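Local coordinates for protein Esterase/lipase (PDB 3K6K) that probably hydrolyses carboxylic esters as a bacterial homologue of hormone-sensitive lipase built on the alpha/beta hydrolase fold, at residues 162-167 with 235-240; 241-246 with 258-263; 252-257 with 273-278. All coordinates share one frame; numbering follows the deposited sequence.

Interaction 1: residues 162-167 with 235-240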
loop_
_atom_site.group_PDB
_atom_site.type_symbol
_atom_site.label_atom_id
_atom_site.label_comp_id
_atom_site.label_asym_id
_atom_site.label_seq_id
_atom_site.Cartn_x
_atom_site.Cartn_y
_atom_site.Cartn_z
ATOM N N LEU A 162 -0.895 -6.741 17.614
ATOM C CA LEU A 162 -2.026 -6.774 18.503
ATOM C C LEU A 162 -3.210 -5.972 18.034
ATOM O O LEU A 162 -4.350 -6.345 18.355
ATOM C CB LEU A 162 -1.619 -6.335 19.918
ATOM C CG LEU A 162 -0.498 -7.144 20.609
ATOM C CD1 LEU A 162 0.109 -6.311 21.709
ATOM C CD2 LEU A 162 -1.024 -8.546 21.161
ATOM N N THR A 163 -2.988 -4.854 17.326
ATOM C CA THR A 163 -4.125 -4.169 16.757
ATOM C C THR A 163 -4.925 -5.019 15.759
ATOM O O THR A 163 -6.134 -4.918 15.725
ATOM C CB THR A 163 -3.864 -2.741 16.246
ATOM O OG1 THR A 163 -4.391 -2.567 14.896
ATOM C CG2 THR A 163 -2.468 -2.328 16.371
ATOM N N THR A 164 -4.270 -5.891 14.997
ATOM C CA THR A 164 -4.996 -6.897 14.223
ATOM C C THR A 164 -5.546 -8.045 15.071
ATOM O O THR A 164 -6.786 -8.116 15.251
ATOM C CB THR A 164 -4.230 -7.349 13.045
ATOM O OG1 THR A 164 -4.106 -6.215 12.209
ATOM C CG2 THR A 164 -4.987 -8.444 12.264
ATOM N N ALA A 165 -4.659 -8.900 15.599
ATOM C CA ALA A 165 -5.028 -9.911 16.631
ATOM C C ALA A 165 -6.163 -9.562 17.623
ATOM O O ALA A 165 -7.167 -10.225 17.667
ATOM C CB ALA A 165 -3.792 -10.320 17.382
ATOM N N SER A 166 -6.037 -8.493 18.404
ATOM C CA SER A 166 -7.143 -8.074 19.303
ATOM C C SER A 166 -8.537 -7.955 18.640
ATOM O O SER A 166 -9.569 -8.165 19.307
ATOM C CB SER A 166 -6.834 -6.721 19.963
ATOM O OG SER A 166 -6.899 -5.630 19.024
ATOM N N MET A 167 -8.579 -7.600 17.351
ATOM C CA MET A 167 -9.864 -7.399 16.690
ATOM C C MET A 167 -10.391 -8.732 16.159
ATOM O O MET A 167 -11.624 -8.945 16.133
ATOM C CB MET A 167 -9.802 -6.312 15.590
ATOM C CG MET A 167 -9.531 -4.966 16.168
ATOM S SD MET A 167 -10.872 -4.471 17.314
ATOM C CE MET A 167 -10.034 -4.662 18.938
ATOM N N ALA A 235 -3.926 -15.586 9.515
ATOM C CA ALA A 235 -5.359 -15.622 9.936
ATOM C C ALA A 235 -6.401 -15.726 8.794
ATOM O O ALA A 235 -6.072 -15.627 7.613
ATOM C CB ALA A 235 -5.697 -14.431 10.835
ATOM N N ASP A 236 -7.655 -15.939 9.175
ATOM C CA ASP A 236 -8.785 -15.637 8.327
ATOM C C ASP A 236 -9.104 -14.207 8.689
ATOM O O ASP A 236 -9.631 -13.900 9.756
ATOM C CB ASP A 236 -9.977 -16.546 8.612
ATOM C CG ASP A 236 -11.265 -16.033 7.991
ATOM O OD1 ASP A 236 -11.193 -15.100 7.157
ATOM O OD2 ASP A 236 -12.348 -16.554 8.359
ATOM N N LEU A 237 -8.752 -13.304 7.796
ATOM C CA LEU A 237 -8.785 -11.896 8.159
ATOM C C LEU A 237 -10.077 -11.256 7.747
ATOM O O LEU A 237 -10.179 -10.027 7.790
ATOM C CB LEU A 237 -7.604 -11.217 7.471
ATOM C CG LEU A 237 -6.254 -11.584 8.106
ATOM C CD1 LEU A 237 -5.124 -11.722 7.120
ATOM C CD2 LEU A 237 -5.938 -10.496 9.149
ATOM N N SER A 238 -11.017 -12.064 7.251
ATOM C CA SER A 238 -12.364 -11.604 6.836
ATOM C C SER A 238 -13.068 -10.681 7.848
ATOM O O SER A 238 -13.161 -10.986 9.046
ATOM C CB SER A 238 -13.295 -12.827 6.630
ATOM O OG SER A 238 -12.742 -13.765 5.724
ATOM N N GLY A 239 -13.567 -9.561 7.382
ATOM C CA GLY A 239 -14.530 -8.788 8.181
ATOM C C GLY A 239 -13.878 -7.799 9.111
ATOM O O GLY A 239 -14.562 -7.008 9.818
ATOM N N LEU A 240 -12.546 -7.823 9.120
ATOM C CA LEU A 240 -11.785 -6.723 9.729
ATOM C C LEU A 240 -12.066 -5.400 9.025
ATOM O O LEU A 240 -12.351 -5.402 7.816
ATOM C CB LEU A 240 -10.311 -7.056 9.720
ATOM C CG LEU A 240 -9.936 -8.184 10.703
ATOM C CD1 LEU A 240 -8.454 -8.290 10.721
ATOM C CD2 LEU A 240 -10.444 -7.974 12.135
#
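Thr164 and Leu240 meet methyl to methyl, with CG2 of the threonine 3.8 Å from Leu240 CD1. The same CG2 lies 3.8 Å from Leu237 CD2, so one methyl group on helix 158-172 sits against two leucines of the loop, whose side chains each run at about a right angle to that of Thr164. Its torsion explains this: with OG1 beside the backbone N (chi1 -64°), CG2 is turned anti to that N and faces the loop. One turn along, Met167 adds its CB, 3.9 Å from Leu240 CD2, while the rest of its chain bends off toward Leu181 and Tyr138. The fork of Leu240 thus serves two partners, and the reach of Leu237 brings CD2 to Thr164 although its CB does not point at the helix.

The loop's own fold brings those leucines together. A type II turn runs from Leu237 to Leu240, closed by a weak bond from Leu240 N to Leu237 O. Gly239 has a positive phi (88°), at which a side chain would jam against the carbonyl O of Ser238. Asp236, just ahead of the turn, accepts through OD1 from Ser238 N at 3.0 Å, an Asx turn, and Ser238 O receives a hydrogen bond from Lys171 NZ. The contact is wholly apolar and buried, so it rests on shape and the exclusion of water, and the turn, not a polar bond, sets where the leucines lie.

Interaction 2: residues 241-246 with 258-263. With SO4 (sulfate ion), chain I; SO4 (sulfate ion), chain F.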
loop_
_atom_site.group_PDB
_atom_site.type_symbol
_atom_site.label_atom_id
_atom_site.label_comp_id
_atom_site.label_asym_id
_atom_site.label_seq_id
_atom_site.Cartn_x
_atom_site.Cartn_y
_atom_site.Cartn_z
ATOM N N PRO A 241 -12.023 -4.289 9.774
ATOM C CA PRO A 241 -12.251 -2.906 9.355
ATOM C C PRO A 241 -11.076 -2.277 8.585
ATOM O O PRO A 241 -9.963 -2.850 8.533
ATOM C CB PRO A 241 -12.442 -2.159 10.680
ATOM C CG PRO A 241 -11.980 -3.040 11.747
ATOM C CD PRO A 241 -11.718 -4.402 11.215
ATOM N N GLU A 242 -11.287 -1.129 7.965
ATOM C CA GLU A 242 -10.227 -0.599 7.091
ATOM C C GLU A 242 -8.865 -0.376 7.746
ATOM O O GLU A 242 -8.770 0.098 8.871
ATOM C CB GLU A 242 -10.665 0.584 6.288
ATOM C CG GLU A 242 -11.467 1.579 7.025
ATOM C CD GLU A 242 -12.275 2.481 6.069
ATOM O OE1 GLU A 242 -11.762 2.846 4.990
ATOM O OE2 GLU A 242 -13.403 2.861 6.423
ATOM N N MET A 243 -7.816 -0.713 7.003
ATOM C CA MET A 243 -6.473 -0.705 7.515
ATOM C C MET A 243 -5.640 0.365 6.806
ATOM O O MET A 243 -5.729 0.517 5.577
ATOM C CB MET A 243 -5.860 -2.065 7.268
ATOM C CG MET A 243 -6.399 -3.204 8.131
ATOM S SD MET A 243 -5.478 -4.688 7.638
ATOM C CE MET A 243 -6.011 -5.997 8.754
ATOM N N LEU A 244 -4.875 1.131 7.599
ATOM C CA LEU A 244 -3.824 1.997 7.092
ATOM C C LEU A 244 -2.563 1.427 7.729
ATOM O O LEU A 244 -2.502 1.271 8.946
ATOM C CB LEU A 244 -4.063 3.446 7.497
ATOM C CG LEU A 244 -2.990 4.469 7.017
ATOM C CD1 LEU A 244 -3.068 4.809 5.454
ATOM C CD2 LEU A 244 -3.019 5.731 7.887
ATOM N N ILE A 245 -1.611 0.999 6.894
ATOM C CA ILE A 245 -0.277 0.548 7.303
ATOM C C ILE A 245 0.797 1.580 6.836
ATOM O O ILE A 245 0.828 2.024 5.672
ATOM C CB ILE A 245 0.046 -0.895 6.742
ATOM C CG1 ILE A 245 -1.057 -1.891 7.084
ATOM C CG2 ILE A 245 1.363 -1.432 7.326
ATOM C CD1 ILE A 245 -0.996 -3.070 6.307
ATOM N N HIS A 246 1.639 2.038 7.746
ATOM C CA HIS A 246 2.846 2.750 7.320
ATOM C C HIS A 246 4.080 1.933 7.623
ATOM O O HIS A 246 4.057 1.131 8.569
ATOM C CB HIS A 246 2.938 4.093 7.983
ATOM C CG HIS A 246 2.052 5.097 7.353
ATOM N ND1 HIS A 246 2.170 6.449 7.581
ATOM C CD2 HIS A 246 1.076 4.948 6.428
ATOM C CE1 HIS A 246 1.258 7.084 6.870
ATOM N NE2 HIS A 246 0.605 6.198 6.133
ATOM N N THR A 258 3.802 -5.671 3.596
ATOM C CA THR A 258 3.339 -6.009 2.276
ATOM C C THR A 258 2.525 -7.309 2.352
ATOM O O THR A 258 1.496 -7.480 1.642
ATOM C CB THR A 258 4.512 -6.209 1.270
ATOM O OG1 THR A 258 5.289 -7.310 1.725
ATOM C CG2 THR A 258 5.378 -5.151 1.283
ATOM N N THR A 259 2.957 -8.246 3.192
ATOM C CA THR A 259 2.222 -9.535 3.285
ATOM C C THR A 259 0.879 -9.468 3.958
ATOM O O THR A 259 -0.101 -10.065 3.468
ATOM C CB THR A 259 3.021 -10.670 3.909
ATOM O OG1 THR A 259 4.216 -10.840 3.169
ATOM C CG2 THR A 259 2.227 -12.031 3.800
ATOM N N LEU A 260 0.811 -8.772 5.073
ATOM C CA LEU A 260 -0.488 -8.460 5.624
ATOM C C LEU A 260 -1.400 -7.725 4.635
ATOM O O LEU A 260 -2.644 -7.876 4.664
ATOM C CB LEU A 260 -0.326 -7.577 6.840
ATOM C CG LEU A 260 -1.278 -7.532 8.060
ATOM C CD1 LEU A 260 -1.644 -6.067 8.419
ATOM C CD2 LEU A 260 -2.463 -8.530 8.134
ATOM N N ALA A 261 -0.823 -6.864 3.818
ATOM C CA ALA A 261 -1.639 -6.159 2.818
ATOM C C ALA A 261 -2.134 -7.214 1.798
ATOM O O ALA A 261 -3.311 -7.252 1.470
ATOM C CB ALA A 261 -0.831 -5.018 2.139
ATOM N N GLU A 262 -1.234 -8.076 1.314
ATOM C CA GLU A 262 -1.649 -9.117 0.401
ATOM C C GLU A 262 -2.906 -9.841 0.930
ATOM O O GLU A 262 -3.993 -9.851 0.265
ATOM C CB GLU A 262 -0.517 -10.128 0.181
ATOM C CG GLU A 262 -0.777 -11.113 -0.932
ATOM C CD GLU A 262 0.433 -11.896 -1.213
ATOM O OE1 GLU A 262 1.167 -11.567 -2.135
ATOM O OE2 GLU A 262 0.726 -12.810 -0.442
ATOM N N ARG A 263 -2.788 -10.357 2.150
ATOM C CA ARG A 263 -3.731 -11.282 2.686
ATOM C C ARG A 263 -4.946 -10.546 3.223
ATOM O O ARG A 263 -6.119 -10.991 3.101
ATOM C CB ARG A 263 -3.090 -12.179 3.768
ATOM C CG ARG A 263 -1.767 -12.904 3.298
ATOM C CD ARG A 263 -1.961 -13.710 1.963
ATOM N NE ARG A 263 -0.706 -14.370 1.553
ATOM C CZ ARG A 263 -0.232 -15.505 2.083
ATOM N NH1 ARG A 263 -0.928 -16.133 3.029
ATOM N NH2 ARG A 263 0.938 -16.014 1.675
HETATM S S SO4 I . 4.999 -10.101 -0.474
HETATM O O1 SO4 I . 5.878 -9.345 0.424
HETATM O O2 SO4 I . 5.796 -10.538 -1.628
HETATM O O3 SO4 I . 4.409 -11.222 0.291
HETATM O O4 SO4 I . 3.919 -9.293 -1.038
HETATM S S SO4 F . 2.214 -18.863 2.990
HETATM O O1 SO4 F . 3.487 -18.257 2.588
HETATM O O2 SO4 F . 1.606 -19.469 1.783
HETATM O O3 SO4 F . 2.419 -19.796 4.109
HETATM O O4 SO4 F . 1.265 -17.890 3.509
#
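Leu260 turns a single methyl, CD1, to two residues of strand 243-248. Ile245 CD1 lies 3.7 Å from it, the two side chains set at an oblique angle, and Met243 SD is 4.1 Å away, its side chain crossing that of the leucine at about a right angle. Met243 reaches so far because its chain is extended beyond CG (chi2 -179°); the long, unbranched thioether can meet the leucine from the strand, and Met183 of strand 180-184 packs against both.

The far side of the helix is polar and looser; it faces the second subunit, and Arg263 is partly exposed. There Arg263 NE bonds Glu262 OE2 at 2.9 Å, almost straight at 169°, in the guanidinium plane and on the carboxylate's anti lone pair. NH1 and NH2 both reach O4 of a sulfate, probably from the crystallisation liquor, at the guanidinium edge. Replacing Arg263 by alanine is likely to leave Glu262 OE2 without its charged mate, the sulfate without the two N-H groups that grip O4, and Trp195 of the second subunit without its cation-pi partner.

Apolar toward the sheet and polar toward the dimer partner, helix 254-266 is the connecting helix of a beta-alpha-beta unit, as expected in an alpha/beta hydrolase.

Interaction 3: residues 252-257 with 273-278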
loop_
_atom_site.group_PDB
_atom_site.type_symbol
_atom_site.label_atom_id
_atom_site.label_comp_id
_atom_site.label_asym_id
_atom_site.label_seq_id
_atom_site.Cartn_x
_atom_site.Cartn_y
_atom_site.Cartn_z
ATOM N N ALA A 252 13.695 -5.046 8.259
ATOM C CA ALA A 252 13.690 -6.506 8.212
ATOM C C ALA A 252 12.225 -7.039 8.101
ATOM O O ALA A 252 12.023 -8.119 7.566
ATOM C CB ALA A 252 14.345 -7.060 9.477
ATOM N N LEU A 253 11.256 -6.280 8.642
ATOM C CA LEU A 253 9.820 -6.634 8.733
ATOM C C LEU A 253 8.940 -5.881 7.669
ATOM O O LEU A 253 7.725 -5.711 7.808
ATOM C CB LEU A 253 9.287 -6.391 10.151
ATOM C CG LEU A 253 10.028 -7.010 11.351
ATOM C CD1 LEU A 253 9.262 -6.829 12.659
ATOM C CD2 LEU A 253 10.254 -8.509 11.087
ATOM N N LEU A 254 9.587 -5.417 6.625
ATOM C CA LEU A 254 8.885 -4.858 5.487
ATOM C C LEU A 254 7.940 -5.865 4.875
ATOM O O LEU A 254 6.847 -5.475 4.441
ATOM C CB LEU A 254 9.841 -4.384 4.389
ATOM C CG LEU A 254 9.168 -3.791 3.125
ATOM C CD1 LEU A 254 8.452 -2.524 3.440
ATOM C CD2 LEU A 254 10.226 -3.522 1.993
ATOM N N SER A 255 8.345 -7.135 4.789
ATOM C CA SER A 255 7.456 -8.090 4.125
ATOM C C SER A 255 6.259 -8.402 5.048
ATOM O O SER A 255 5.290 -8.965 4.576
ATOM C CB SER A 255 8.181 -9.358 3.659
ATOM O OG SER A 255 9.243 -9.055 2.755
ATOM N N ASP A 256 6.317 -8.012 6.336
ATOM C CA ASP A 256 5.140 -8.119 7.232
ATOM C C ASP A 256 3.997 -7.173 6.763
ATOM O O ASP A 256 2.802 -7.555 6.700
ATOM C CB ASP A 256 5.466 -7.801 8.714
ATOM C CG ASP A 256 6.064 -9.019 9.511
ATOM O OD1 ASP A 256 5.806 -9.103 10.709
ATOM O OD2 ASP A 256 6.762 -9.898 8.980
ATOM N N SER A 257 4.389 -5.946 6.471
ATOM C CA SER A 257 3.498 -4.960 5.913
ATOM C C SER A 257 2.952 -5.334 4.555
ATOM O O SER A 257 1.740 -5.305 4.379
ATOM C CB SER A 257 4.153 -3.579 5.884
ATOM O OG SER A 257 4.219 -3.067 7.200
ATOM N N LEU A 273 -1.421 1.110 2.134
ATOM C CA LEU A 273 -0.115 0.894 2.645
ATOM C C LEU A 273 0.780 1.923 1.990
ATOM O O LEU A 273 0.775 2.009 0.755
ATOM C CB LEU A 273 0.313 -0.469 2.225
ATOM C CG LEU A 273 1.636 -1.180 2.560
ATOM C CD1 LEU A 273 2.398 -1.485 1.306
ATOM C CD2 LEU A 273 2.490 -0.533 3.634
ATOM N N LYS A 274 1.527 2.691 2.808
ATOM C CA LYS A 274 2.581 3.528 2.315
ATOM C C LYS A 274 3.947 3.061 2.862
ATOM O O LYS A 274 4.110 2.772 4.040
ATOM C CB LYS A 274 2.310 4.991 2.682
ATOM C CG LYS A 274 3.187 6.003 1.960
ATOM C CD LYS A 274 2.659 7.400 2.285
ATOM C CE LYS A 274 3.435 8.543 1.616
ATOM N NZ LYS A 274 2.562 9.740 1.860
ATOM N N ILE A 275 4.939 3.029 1.982
ATOM C CA ILE A 275 6.275 2.667 2.371
ATOM C C ILE A 275 7.182 3.863 2.227
ATOM O O ILE A 275 7.222 4.462 1.134
ATOM C CB ILE A 275 6.791 1.573 1.476
ATOM C CG1 ILE A 275 5.902 0.319 1.621
ATOM C CG2 ILE A 275 8.214 1.269 1.868
ATOM C CD1 ILE A 275 6.260 -0.743 0.586
ATOM N N TRP A 276 7.955 4.163 3.266
ATOM C CA TRP A 276 8.693 5.412 3.325
ATOM C C TRP A 276 10.197 5.274 3.109
ATOM O O TRP A 276 10.893 4.699 3.935
ATOM C CB TRP A 276 8.417 6.192 4.625
ATOM C CG TRP A 276 6.954 6.550 4.846
ATOM C CD1 TRP A 276 5.949 5.688 5.187
ATOM C CD2 TRP A 276 6.354 7.885 4.847
ATOM N NE1 TRP A 276 4.749 6.388 5.323
ATOM C CE2 TRP A 276 4.979 7.726 5.150
ATOM C CE3 TRP A 276 6.849 9.181 4.607
ATOM C CZ2 TRP A 276 4.110 8.783 5.198
ATOM C CZ3 TRP A 276 5.981 10.225 4.663
ATOM C CH2 TRP A 276 4.612 10.027 4.966
ATOM N N PRO A 277 10.701 5.878 2.009
ATOM C CA PRO A 277 12.111 5.840 1.596
ATOM C C PRO A 277 13.094 6.209 2.741
ATOM O O PRO A 277 12.925 7.229 3.437
ATOM C CB PRO A 277 12.193 6.894 0.463
ATOM C CG PRO A 277 10.796 7.279 0.122
ATOM C CD PRO A 277 9.847 6.665 1.104
ATOM N N ASP A 278 14.140 5.407 2.914
ATOM C CA ASP A 278 15.179 5.738 3.933
ATOM C C ASP A 278 14.659 5.857 5.400
ATOM O O ASP A 278 15.363 6.437 6.260
ATOM C CB ASP A 278 15.887 7.074 3.583
ATOM C CG ASP A 278 16.588 7.050 2.223
ATOM O OD1 ASP A 278 17.215 6.038 1.861
ATOM O OD2 ASP A 278 16.546 8.094 1.534
#
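Helix 254-266 starts over strand 271-276 with Ser257 7.6 Å from Leu273 and Leu254 8.6 Å from Ile275, CA to CA, a spacing at which side chains rather than backbones do the touching. Leu254 and Ile275 form one pair. With CG anti to the backbone N (chi1 179°), the end of Leu254 reaches the strand, and its CD1 fits against both branches of Ile275, 4.0 Å from CD1 and 4.1 Å from CG2. The two side chains cross at about a right angle. A beta-branched isoleucine suits this strand position because it presents two methyls to one partner.

The second pair is smaller: Ser257 uses CB, 4.1 Å from Leu273 CD2. A short residue fits here, where the backbones are nearer, and its other neighbours are Ile245 and Val247 of the adjoining strand. Neither pair contributes a polar bond, so this is plain van der Waals packing of a helix on a sheet face.

Strand alternation turns Lys274 and Trp276 to the other face. Lys274 CE lies 3.7 Å above the ring plane of Trp276, toward its rim, and its NZ pairs with Glu299 of helix 291-305, which covers that face. At the helix start, Asp256 OD1 accepts from the backbone N atoms of Val188 and Asp189, tying the first turn to a neighbouring loop.

Strand 271-276 is outermost within its chain, yet residues 273-275 pair antiparallel with a strand of the second subunit, so the sheet continues across the dimer interface. Leu254 also touches the probable Ser-His-Glu triad. The arrangement is the return half of a beta-alpha-beta crossover, the helix packed on the strand it leads to, as in alpha/beta hydrolases.

How the interactions relate
Along the chain interaction 1 closes before the other two open, while the segments of interactions 2 and 3 alternate. Those two share helix 254-266 and neighbouring parallel strands, with centres about 11 Å apart; Ile245 O and Lys274 N, 3.0 Å apart, probably hydrogen-bond between the strands. Interaction 1 lies about 11 Å from interaction 2, centre to centre, and touches it where Leu237 CD2 meets Leu260 CD2 at 4.1 Å, whereas interactions 1 and 3 stay about 9 Å apart at their nearest atoms. The loop 235-240 thus bridges helices 158-172 and 254-266 by apolar contacts on one face of the sheet. Interactions 2 and 3 also touch the second subunit, into which the sheet runs on.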